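Local coordinates for protein Phosphoglucosamine/phosphogalactosamine mutase (PDB 2F7L) that interconverts the 6-phosphates and 1-phosphates of glucosamine and galactosamine, a magnesium-dependent step in making UDP-N-acetylglucosamine and UDP-N-acetylgalactosamine, at residues L176-G184 against L209-P217. Residues are numbered along the deposited sequence; the frame is centred on the assembly and turned at random.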
loop_
_atom_site.group_PDB
_atom_site.type_symbol
_atom_site.label_atom_id
_atom_site.label_comp_id
_atom_site.label_asym_id
_atom_site.label_seq_id
_atom_site.Cartn_x
_atom_site.Cartn_y
_atom_site.Cartn_z
ATOM N N LEU A 176 18.953 -8.028 -1.111
ATOM C CA LEU A 176 18.127 -9.059 -1.764
ATOM C C LEU A 176 16.752 -8.436 -2.023
ATOM O O LEU A 176 16.196 -7.754 -1.163
ATOM C CB LEU A 176 17.988 -10.325 -0.911
ATOM C CG LEU A 176 16.926 -11.284 -1.458
ATOM C CD1 LEU A 176 17.175 -12.728 -1.077
ATOM C CD2 LEU A 176 15.590 -10.832 -0.901
ATOM N N ILE A 177 16.224 -8.665 -3.222
ATOM C CA ILE A 177 14.933 -8.126 -3.620
ATOM C C ILE A 177 13.951 -9.224 -4.046
ATOM O O ILE A 177 14.243 -10.038 -4.925
ATOM C CB ILE A 177 15.121 -7.124 -4.760
ATOM C CG1 ILE A 177 15.964 -5.936 -4.272
ATOM C CG2 ILE A 177 13.787 -6.656 -5.259
ATOM C CD1 ILE A 177 16.291 -4.895 -5.342
ATOM N N ASP A 178 12.792 -9.242 -3.385
ATOM C CA ASP A 178 11.732 -10.213 -3.650
ATOM C C ASP A 178 10.522 -9.476 -4.213
ATOM O O ASP A 178 9.625 -9.064 -3.471
ATOM C CB ASP A 178 11.354 -10.934 -2.353
ATOM C CG ASP A 178 10.372 -12.095 -2.571
ATOM O OD1 ASP A 178 9.983 -12.365 -3.726
ATOM O OD2 ASP A 178 9.995 -12.744 -1.569
ATOM N N PRO A 179 10.495 -9.282 -5.545
ATOM C CA PRO A 179 9.397 -8.586 -6.216
ATOM C C PRO A 179 8.164 -9.452 -6.412
ATOM O O PRO A 179 7.197 -9.030 -7.060
ATOM C CB PRO A 179 10.031 -8.160 -7.528
ATOM C CG PRO A 179 10.951 -9.271 -7.801
ATOM C CD PRO A 179 11.603 -9.509 -6.487
ATOM N N ALA A 180 8.202 -10.661 -5.861
ATOM C CA ALA A 180 7.074 -11.590 -5.944
ATOM C C ALA A 180 6.647 -11.956 -7.356
ATOM O O ALA A 180 5.464 -12.036 -7.661
ATOM C CB ALA A 180 5.875 -11.030 -5.164
ATOM N N ASN A 181 7.620 -12.200 -8.214
ATOM C CA ASN A 181 7.339 -12.582 -9.595
ATOM C C ASN A 181 6.568 -11.522 -10.367
ATOM O O ASN A 181 6.008 -11.798 -11.433
ATOM C CB ASN A 181 6.583 -13.894 -9.596
ATOM C CG ASN A 181 7.444 -15.026 -9.151
ATOM O OD1 ASN A 181 7.099 -15.790 -8.240
ATOM N ND2 ASN A 181 8.587 -15.152 -9.792
ATOM N N SER A 182 6.567 -10.306 -9.837
ATOM C CA SER A 182 5.859 -9.241 -10.480
ATOM C C SER A 182 6.597 -7.937 -10.815
ATOM O O SER A 182 7.791 -7.732 -10.571
ATOM C CB SER A 182 4.619 -8.924 -9.664
ATOM O OG SER A 182 3.854 -7.922 -10.303
ATOM N N VAL A 183 5.811 -7.046 -11.384
ATOM C CA VAL A 183 6.215 -5.738 -11.852
ATOM C C VAL A 183 7.259 -4.972 -11.011
ATOM O O VAL A 183 7.960 -4.098 -11.516
ATOM C CB VAL A 183 4.888 -4.941 -12.099
ATOM C CG1 VAL A 183 4.771 -3.742 -11.180
ATOM C CG2 VAL A 183 4.766 -4.596 -13.577
ATOM N N GLY A 184 7.383 -5.305 -9.735
ATOM C CA GLY A 184 8.358 -4.614 -8.898
ATOM C C GLY A 184 9.785 -4.912 -9.336
ATOM O O GLY A 184 10.712 -4.176 -9.015
ATOM N N LEU A 209 1.642 -16.459 -12.381
ATOM C CA LEU A 209 1.165 -17.613 -11.612
ATOM C C LEU A 209 1.644 -17.615 -10.167
ATOM O O LEU A 209 1.176 -18.423 -9.374
ATOM C CB LEU A 209 1.532 -18.944 -12.286
ATOM C CG LEU A 209 0.382 -19.546 -13.106
ATOM C CD1 LEU A 209 -0.314 -18.421 -13.878
ATOM C CD2 LEU A 209 0.883 -20.614 -14.065
ATOM N N PHE A 210 2.560 -16.707 -9.835
ATOM C CA PHE A 210 3.089 -16.567 -8.484
ATOM C C PHE A 210 3.381 -17.884 -7.797
ATOM O O PHE A 210 3.108 -18.075 -6.625
ATOM C CB PHE A 210 2.118 -15.755 -7.649
ATOM C CG PHE A 210 1.889 -14.386 -8.173
ATOM C CD1 PHE A 210 2.816 -13.379 -7.944
ATOM C CD2 PHE A 210 0.744 -14.094 -8.901
ATOM C CE1 PHE A 210 2.605 -12.100 -8.426
ATOM C CE2 PHE A 210 0.521 -12.816 -9.388
ATOM C CZ PHE A 210 1.453 -11.818 -9.148
ATOM N N SER A 211 3.934 -18.801 -8.558
ATOM C CA SER A 211 4.302 -20.108 -8.064
ATOM C C SER A 211 5.074 -20.113 -6.746
ATOM O O SER A 211 4.748 -20.870 -5.844
ATOM C CB SER A 211 5.141 -20.800 -9.128
ATOM O OG SER A 211 5.877 -21.842 -8.549
ATOM N N ALA A 212 6.103 -19.275 -6.627
ATOM C CA ALA A 212 6.925 -19.273 -5.415
ATOM C C ALA A 212 6.278 -18.818 -4.092
ATOM O O ALA A 212 6.625 -19.326 -3.013
ATOM C CB ALA A 212 8.193 -18.489 -5.668
ATOM N N ARG A 213 5.372 -17.851 -4.143
ATOM C CA ARG A 213 4.717 -17.403 -2.916
ATOM C C ARG A 213 3.546 -16.494 -3.242
ATOM O O ARG A 213 3.431 -15.983 -4.358
ATOM C CB ARG A 213 5.691 -16.667 -1.984
ATOM C CG ARG A 213 6.033 -15.241 -2.364
ATOM C CD ARG A 213 6.680 -14.487 -1.231
ATOM N NE ARG A 213 7.227 -13.205 -1.682
ATOM C CZ ARG A 213 6.557 -12.052 -1.778
ATOM N NH1 ARG A 213 5.277 -11.974 -1.462
ATOM N NH2 ARG A 213 7.187 -10.951 -2.157
ATOM N N GLN A 214 2.659 -16.305 -2.283
ATOM C CA GLN A 214 1.545 -15.435 -2.539
ATOM C C GLN A 214 2.147 -14.049 -2.737
ATOM O O GLN A 214 3.151 -13.691 -2.113
ATOM C CB GLN A 214 0.578 -15.435 -1.360
ATOM C CG GLN A 214 1.044 -14.639 -0.169
ATOM C CD GLN A 214 -0.002 -14.631 0.919
ATOM O OE1 GLN A 214 0.132 -13.937 1.943
ATOM N NE2 GLN A 214 -1.063 -15.410 0.707
ATOM N N PRO A 215 1.548 -13.256 -3.624
ATOM C CA PRO A 215 2.052 -11.906 -3.889
ATOM C C PRO A 215 2.077 -10.948 -2.703
ATOM O O PRO A 215 2.805 -9.970 -2.711
ATOM C CB PRO A 215 1.142 -11.410 -5.019
ATOM C CG PRO A 215 -0.106 -12.266 -4.870
ATOM C CD PRO A 215 0.444 -13.605 -4.528
ATOM N N GLU A 216 1.278 -11.208 -1.684
ATOM C CA GLU A 216 1.260 -10.306 -0.554
ATOM C C GLU A 216 2.294 -10.720 0.473
ATOM O O GLU A 216 2.207 -11.797 1.044
ATOM C CB GLU A 216 -0.127 -10.285 0.057
ATOM C CG GLU A 216 -0.196 -9.563 1.379
ATOM C CD GLU A 216 -1.486 -9.847 2.111
ATOM O OE1 GLU A 216 -2.005 -10.982 1.952
ATOM O OE2 GLU A 216 -1.968 -8.957 2.852
ATOM N N PRO A 217 3.299 -9.862 0.720
ATOM C CA PRO A 217 4.366 -10.137 1.681
ATOM C C PRO A 217 3.931 -10.172 3.149
ATOM O O PRO A 217 3.548 -9.160 3.740
ATOM C CB PRO A 217 5.379 -9.037 1.377
ATOM C CG PRO A 217 4.520 -7.910 0.972
ATOM C CD PRO A 217 3.524 -8.565 0.061
#
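R213 reaches from the loop 209-217 to D178, the last residue of an inner strand, 174-178, of the four-stranded sheet in the alpha/beta/alpha domain II of this phosphohexose mutase; the strand runs on into a type I' turn from P179 to S182. Along R213, CB and CG lead away from the loop backbone with CG between N and C (chi1 77°), and the extended chain brings CD to 3.8 Å from D178 OD2. NE then makes the salt bridge to that same OD2, 2.8 Å, although the position of this oxygen is less certain; the carboxylate and guanidinium planes stand almost perpendicular, 87° apart. A180 CB lies over one face of the guanidinium, toward its rim and nearest NH2. NH1 turns back to the carbonyl oxygens of Q214 and P215, both weak bonds, while NH2 bonds to H240 O and weakly to D178 O. D178 OD1 receives A180 N from above the carboxylate plane at 3.3 Å, forming an Asx turn. With an alanine in place of the aspartate, the buried guanidinium would probably lose its carboxylate mate and A180 N its side-chain acceptor. P215 is about 6 Å, side chain to side chain, from D241, a probable magnesium ligand. Against the turn, P215 CB lies over one face of the F210 ring, and A180 O meets the ring edge in its plane, 3.0 Å from F210 CE1.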